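CooT (Carboxydothermus hydrogenoformans, PDB 6FAN) probably serves as a nickel chaperone in the maturation pathway of carbon monoxide dehydrogenase. Local coordinates at residues 5-10 and 56-61; 18-23 and 34-39. All blocks are in the same frame, centred on the assembly; numbering follows the deposited sequence.

Contact 1 of 2, residues 5-10 and 56-61; sequences SAFIVN and RILLER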
loop_
_atom_site.group_PDB
_atom_site.type_symbol
_atom_site.label_atom_id
_atom_site.label_comp_id
_atom_site.label_asym_id
_atom_site.label_seq_id
_atom_site.Cartn_x
_atom_site.Cartn_y
_atom_site.Cartn_z
ATOM N N SER E 5 2.503 -9.345 4.592
ATOM C CA SER E 5 2.228 -10.312 3.570
ATOM C C SER E 5 1.193 -9.815 2.572
ATOM O O SER E 5 0.158 -9.211 2.954
ATOM C CB SER E 5 1.741 -11.600 4.242
ATOM O OG SER E 5 2.822 -12.172 4.946
ATOM N N ALA E 6 1.442 -10.094 1.264
ATOM C CA ALA E 6 0.434 -9.788 0.233
ATOM C C ALA E 6 -0.446 -11.010 -0.068
ATOM O O ALA E 6 0.071 -12.114 -0.247
ATOM C CB ALA E 6 1.143 -9.321 -1.022
ATOM N N PHE E 7 -1.738 -10.794 -0.161
ATOM C CA PHE E 7 -2.720 -11.848 -0.455
ATOM C C PHE E 7 -3.531 -11.485 -1.690
ATOM O O PHE E 7 -3.808 -10.295 -1.908
ATOM C CB PHE E 7 -3.689 -12.024 0.712
ATOM C CG PHE E 7 -3.039 -12.480 1.982
ATOM C CD1 PHE E 7 -2.980 -13.869 2.304
ATOM C CD2 PHE E 7 -2.431 -11.557 2.888
ATOM C CE1 PHE E 7 -2.369 -14.305 3.501
ATOM C CE2 PHE E 7 -1.820 -12.032 4.070
ATOM C CZ PHE E 7 -1.806 -13.392 4.366
ATOM N N ILE E 8 -3.909 -12.493 -2.470
ATOM C CA ILE E 8 -4.882 -12.292 -3.567
ATOM C C ILE E 8 -6.251 -12.656 -3.020
ATOM O O ILE E 8 -6.427 -13.749 -2.460
ATOM C CB ILE E 8 -4.586 -13.145 -4.824
ATOM C CG1 ILE E 8 -3.177 -12.973 -5.336
ATOM C CG2 ILE E 8 -5.639 -12.887 -5.874
ATOM C CD1 ILE E 8 -2.724 -11.539 -5.629
ATOM N N VAL E 9 -7.206 -11.747 -3.161
ATOM C CA VAL E 9 -8.545 -11.958 -2.633
ATOM C C VAL E 9 -9.541 -12.187 -3.796
ATOM O O VAL E 9 -9.743 -11.293 -4.646
ATOM C CB VAL E 9 -9.002 -10.821 -1.659
ATOM C CG1 VAL E 9 -10.518 -10.857 -1.420
ATOM C CG2 VAL E 9 -8.222 -10.817 -0.352
ATOM N N ASN E 10 -10.079 -13.392 -3.854
ATOM C CA ASN E 10 -11.179 -13.675 -4.794
ATOM C C ASN E 10 -12.451 -13.982 -3.977
ATOM O O ASN E 10 -12.594 -15.114 -3.470
ATOM C CB ASN E 10 -10.816 -14.871 -5.713
ATOM C CG ASN E 10 -9.394 -14.835 -6.297
ATOM O OD1 ASN E 10 -9.184 -14.225 -7.339
ATOM N ND2 ASN E 10 -8.438 -15.565 -5.687
ATOM N N ARG E 56 -1.052 -6.942 6.486
ATOM C CA ARG E 56 -1.781 -7.457 5.294
ATOM C C ARG E 56 -1.852 -6.440 4.140
ATOM O O ARG E 56 -2.213 -5.281 4.345
ATOM C CB ARG E 56 -3.177 -7.935 5.654
ATOM C CG ARG E 56 -3.182 -9.139 6.561
ATOM C CD ARG E 56 -4.496 -9.322 7.391
ATOM N NE ARG E 56 -5.739 -9.415 6.651
ATOM C CZ ARG E 56 -6.131 -10.479 5.943
ATOM N NH1 ARG E 56 -5.372 -11.585 5.835
ATOM N NH2 ARG E 56 -7.299 -10.431 5.307
ATOM N N ILE E 57 -1.499 -6.925 2.942
ATOM C CA ILE E 57 -1.711 -6.164 1.716
ATOM C C ILE E 57 -2.711 -7.029 0.919
ATOM O O ILE E 57 -2.379 -8.138 0.548
ATOM C CB ILE E 57 -0.410 -5.993 0.896
ATOM C CG1 ILE E 57 0.645 -5.190 1.691
ATOM C CG2 ILE E 57 -0.738 -5.299 -0.438
ATOM C CD1 ILE E 57 2.108 -5.394 1.167
ATOM N N LEU E 58 -3.913 -6.517 0.653
ATOM C CA LEU E 58 -4.918 -7.285 -0.067
ATOM C C LEU E 58 -5.064 -6.768 -1.468
ATOM O O LEU E 58 -5.335 -5.593 -1.670
ATOM C CB LEU E 58 -6.279 -7.261 0.643
ATOM C CG LEU E 58 -6.266 -7.604 2.142
ATOM C CD1 LEU E 58 -7.760 -7.767 2.525
ATOM C CD2 LEU E 58 -5.515 -8.901 2.446
ATOM N N LEU E 59 -4.857 -7.685 -2.404
ATOM C CA LEU E 59 -4.832 -7.408 -3.831
ATOM C C LEU E 59 -6.010 -8.110 -4.512
ATOM O O LEU E 59 -6.447 -9.172 -4.058
ATOM C CB LEU E 59 -3.505 -7.922 -4.429
ATOM C CG LEU E 59 -2.199 -7.403 -3.828
ATOM C CD1 LEU E 59 -0.970 -8.026 -4.458
ATOM C CD2 LEU E 59 -2.156 -5.888 -3.845
ATOM N N GLU E 60 -6.544 -7.491 -5.574
ATOM C CA GLU E 60 -7.568 -8.137 -6.413
ATOM C C GLU E 60 -7.087 -8.138 -7.850
ATOM O O GLU E 60 -6.682 -7.089 -8.356
ATOM C CB GLU E 60 -8.884 -7.357 -6.296
ATOM C CG GLU E 60 -10.187 -8.129 -6.521
ATOM C CD GLU E 60 -11.337 -7.611 -5.626
ATOM O OE1 GLU E 60 -11.040 -7.561 -4.423
ATOM O OE2 GLU E 60 -12.478 -7.298 -6.104
ATOM N N ARG E 61 -7.079 -9.310 -8.505
ATOM C CA ARG E 61 -6.675 -9.419 -9.916
ATOM C C ARG E 61 -7.493 -8.550 -10.867
ATOM O O ARG E 61 -8.661 -8.293 -10.587
ATOM C CB ARG E 61 -6.662 -10.860 -10.408
ATOM C CG ARG E 61 -5.650 -11.760 -9.703
ATOM C CD ARG E 61 -5.647 -13.100 -10.425
ATOM N NE ARG E 61 -4.736 -14.050 -9.812
ATOM C CZ ARG E 61 -3.451 -14.152 -10.120
ATOM N NH1 ARG E 61 -2.911 -13.331 -11.016
ATOM N NH2 ARG E 61 -2.683 -15.041 -9.492
#
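One face of the Phe7 ring is covered by Arg56. Its NH1 lies 4.0 Å from Phe7 CE2, above the ring and displaced toward the rim. The two planes are 42° apart, and the ring centre is 5.2 Å from Arg56 CZ, so any cation-pi attraction is weak. Ile57 O sits at the ring edge, near its plane. The guanidinium has Leu58 CD2 over one of its own faces, again toward the rim. Leu58 CD2 also meets Phe7 CB at 4.0 Å, so this methyl touches both residues. On the same side of the sheet Val9 CG2 meets Leu58 CB at 4.2 Å. The main partners of the guanidinium are acidic: Glu14 pairs with NH2 and Glu51 with NE.

Beneath these side chains the strands run parallel. Ser5 O, Ile57 O, Phe7 O and Leu59 O alternate as acceptors, in the ladder of a parallel sheet. Phe7 uses both its N-H and its C=O: Phe7 N reaches Ile57 O at 2.8 Å, and Leu59 N reaches Phe7 O at 2.9 Å. Ala6, Ile8, Ile57 and Leu59 share the other face of the sheet. There Ile8 CD1 packs on Leu59 CB at 3.9 Å. Ile43 touches both, and Leu31 touches Leu59.

The sheet is therefore two-sided here. Aliphatic groups fill the Ala6 and Leu59 side. On the Phe7 side a ring and a methyl lie against a cation whose charge is probably balanced mainly by Glu14 and Glu51.

Contact 2 of 2, residues 18-23 and 34-39; sequences LERVDK and ENIFGQ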
loop_
_atom_site.group_PDB
_atom_site.type_symbol
_atom_site.label_atom_id
_atom_site.label_comp_id
_atom_site.label_asym_id
_atom_site.label_seq_id
_atom_site.Cartn_x
_atom_site.Cartn_y
_atom_site.Cartn_z
ATOM N N LEU E 18 2.920 -13.304 -1.488
ATOM C CA LEU E 18 4.315 -13.013 -1.154
ATOM C C LEU E 18 4.419 -12.562 0.317
ATOM O O LEU E 18 3.664 -11.699 0.763
ATOM C CB LEU E 18 4.906 -11.947 -2.113
ATOM C CG LEU E 18 6.431 -11.759 -2.044
ATOM C CD1 LEU E 18 7.169 -13.062 -2.409
ATOM C CD2 LEU E 18 6.998 -10.586 -2.837
ATOM N N GLU E 19 5.343 -13.150 1.043
ATOM C CA GLU E 19 5.514 -12.835 2.433
ATOM C C GLU E 19 6.610 -11.827 2.597
ATOM O O GLU E 19 7.497 -11.713 1.799
ATOM C CB GLU E 19 5.817 -14.091 3.289
ATOM C CG GLU E 19 4.721 -15.158 3.372
ATOM C CD GLU E 19 4.751 -16.082 4.608
ATOM O OE1 GLU E 19 5.511 -17.031 4.648
ATOM O OE2 GLU E 19 3.981 -15.904 5.542
ATOM N N ARG E 20 6.459 -11.023 3.608
ATOM C CA ARG E 20 7.507 -10.043 4.024
ATOM C C ARG E 20 7.838 -9.051 2.914
ATOM O O ARG E 20 9.017 -8.741 2.700
ATOM C CB ARG E 20 8.740 -10.691 4.628
ATOM C CG ARG E 20 8.313 -11.796 5.615
ATOM C CD ARG E 20 9.473 -12.453 6.185
ATOM N NE ARG E 20 10.003 -11.667 7.283
ATOM C CZ ARG E 20 10.947 -12.095 8.120
ATOM N NH1 ARG E 20 11.428 -13.352 8.050
ATOM N NH2 ARG E 20 11.410 -11.297 9.079
ATOM N N VAL E 21 6.801 -8.513 2.280
ATOM C CA VAL E 21 6.929 -7.498 1.253
ATOM C C VAL E 21 7.511 -6.226 1.865
ATOM O O VAL E 21 7.047 -5.737 2.934
ATOM C CB VAL E 21 5.532 -7.128 0.648
ATOM C CG1 VAL E 21 5.657 -6.037 -0.451
ATOM C CG2 VAL E 21 4.915 -8.419 0.058
ATOM N N ASP E 22 8.552 -5.712 1.216
ATOM C CA ASP E 22 9.104 -4.433 1.585
ATOM C C ASP E 22 8.561 -3.377 0.622
ATOM O O ASP E 22 7.815 -2.471 1.053
ATOM C CB ASP E 22 10.636 -4.473 1.559
ATOM C CG ASP E 22 11.259 -3.113 1.852
ATOM O OD1 ASP E 22 10.606 -2.166 2.312
ATOM O OD2 ASP E 22 12.431 -2.938 1.568
ATOM N N LYS E 23 8.904 -3.489 -0.672
ATOM C CA LYS E 23 8.473 -2.481 -1.652
ATOM C C LYS E 23 7.304 -2.955 -2.472
ATOM O O LYS E 23 7.230 -4.137 -2.843
ATOM C CB LYS E 23 9.638 -2.092 -2.597
ATOM C CG LYS E 23 10.978 -1.812 -1.933
ATOM C CD LYS E 23 11.243 -0.412 -1.383
ATOM C CE LYS E 23 12.585 -0.341 -0.675
ATOM N NZ LYS E 23 13.559 -0.268 -1.786
ATOM N N GLU E 34 8.673 -6.417 -3.915
ATOM C CA GLU E 34 9.993 -6.942 -3.555
ATOM C C GLU E 34 9.970 -7.214 -2.056
ATOM O O GLU E 34 9.613 -6.308 -1.250
ATOM C CB GLU E 34 11.078 -5.948 -3.907
ATOM C CG GLU E 34 12.498 -6.356 -3.504
ATOM C CD GLU E 34 13.544 -5.292 -3.838
ATOM O OE1 GLU E 34 13.618 -4.215 -3.225
ATOM O OE2 GLU E 34 14.277 -5.489 -4.805
ATOM N N ASN E 35 10.327 -8.458 -1.686
ATOM C CA ASN E 35 10.355 -8.787 -0.259
ATOM C C ASN E 35 11.717 -8.486 0.365
ATOM O O ASN E 35 12.659 -8.090 -0.352
ATOM C CB ASN E 35 9.836 -10.199 0.044
ATOM C CG ASN E 35 10.862 -11.342 -0.292
ATOM O OD1 ASN E 35 12.074 -11.146 -0.539
ATOM N ND2 ASN E 35 10.348 -12.548 -0.283
ATOM N N ILE E 36 11.817 -8.653 1.689
ATOM C CA ILE E 36 13.068 -8.298 2.381
ATOM C C ILE E 36 14.307 -9.166 1.975
ATOM O O ILE E 36 15.425 -8.781 2.238
ATOM C CB ILE E 36 12.917 -8.294 3.927
ATOM C CG1 ILE E 36 12.637 -9.710 4.476
ATOM C CG2 ILE E 36 11.898 -7.261 4.358
ATOM C CD1 ILE E 36 12.992 -9.782 5.971
ATOM N N PHE E 37 14.064 -10.319 1.343
ATOM C CA PHE E 37 15.155 -11.199 0.865
ATOM C C PHE E 37 15.570 -10.883 -0.570
ATOM O O PHE E 37 16.504 -11.504 -1.092
ATOM C CB PHE E 37 14.773 -12.696 1.016
ATOM C CG PHE E 37 14.252 -13.051 2.389
ATOM C CD1 PHE E 37 15.079 -12.947 3.558
ATOM C CD2 PHE E 37 12.916 -13.365 2.545
ATOM C CE1 PHE E 37 14.557 -13.193 4.801
ATOM C CE2 PHE E 37 12.406 -13.694 3.816
ATOM C CZ PHE E 37 13.234 -13.623 4.941
ATOM N N GLY E 38 14.880 -9.924 -1.194
ATOM C CA GLY E 38 15.207 -9.434 -2.549
ATOM C C GLY E 38 14.455 -10.183 -3.635
ATOM O O GLY E 38 14.642 -9.904 -4.807
ATOM N N GLN E 39 13.590 -11.121 -3.250
ATOM C CA GLN E 39 12.738 -11.800 -4.202
ATOM C C GLN E 39 11.672 -10.867 -4.759
ATOM O O GLN E 39 11.026 -10.113 -4.004
ATOM C CB GLN E 39 12.121 -13.055 -3.558
ATOM C CG GLN E 39 11.344 -13.918 -4.553
ATOM C CD GLN E 39 10.483 -15.038 -3.943
ATOM O OE1 GLN E 39 10.698 -15.485 -2.788
ATOM N NE2 GLN E 39 9.466 -15.491 -4.724
#
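A beta hairpin of strands 13-27 and 30-35 holds this contact, at a classic bulge where Asp22 and Lys23 both face Glu34. Glu34 O accepts two backbone bonds, from Asp22 N at 2.7 Å and Lys23 N at 3.0 Å. Both donors lie in the carbonyl plane. Glu34 N returns a bond to Lys23 O. Beyond the bulge, Ile36 N donates to Arg20 O at 3.0 Å.

Asn35 begins a type I turn that ends at Gly38. Its CG stands between the backbone N and the carbonyl carbon (chi1 77°), and from there OD1 reaches the N-H groups of the turn. OD1 takes Phe37 N at 2.9 Å, forming an Asx turn, and Gln39 N at 3.1 Å. The two donors approach from opposite faces of the amide plane. Asn35 CB lies against Arg20 O, and ND2 is 3.9 Å from Leu18 CD1. An alanine here would probably leave Phe37 N and Gln39 N without their shared acceptor and make the turn more mobile.

Ile36 links two flat groups. Its CD1 lies over one face of the Arg20 guanidinium, 3.8 Å from CZ, and its CG1 lies over the centre of the Phe37 ring. Arg20 NH1 comes to the ring edge, 3.6 Å from Phe37 CZ, with the planes 87° apart. Lys23 and Glu34 lie side by side, but Arg40 is the salt-bridge partner of Glu34.

The bulge residues also meet the second subunit. Asp22 OD1 accepts from its Val53 N, and Lys23 pairs with one of its strands, continuing the sheet. Side-chain oxygens thus add to the backbone bonds, at the turn and at the interface.

The centres of contacts 1 and 2 are 14 Å apart, on opposite sides of the chain's centre. Along the chain, both segments of contact 2 fall between 5-10 and 56-61. Contact 1 pairs the first and last strands of the chain, while contact 2 is local to a hairpin. Both belong to the same mixed sheet, in which strands 4-10 and 13-27 are neighbours. They meet directly there: Ala6 N is 2.8 Å from Leu18 O, a probable hydrogen bond, and Ile57 CD1 packs on Val21 CB. One continuous sheet thus connects the pairing of first and last strands with the bulged hairpin at the subunit interface.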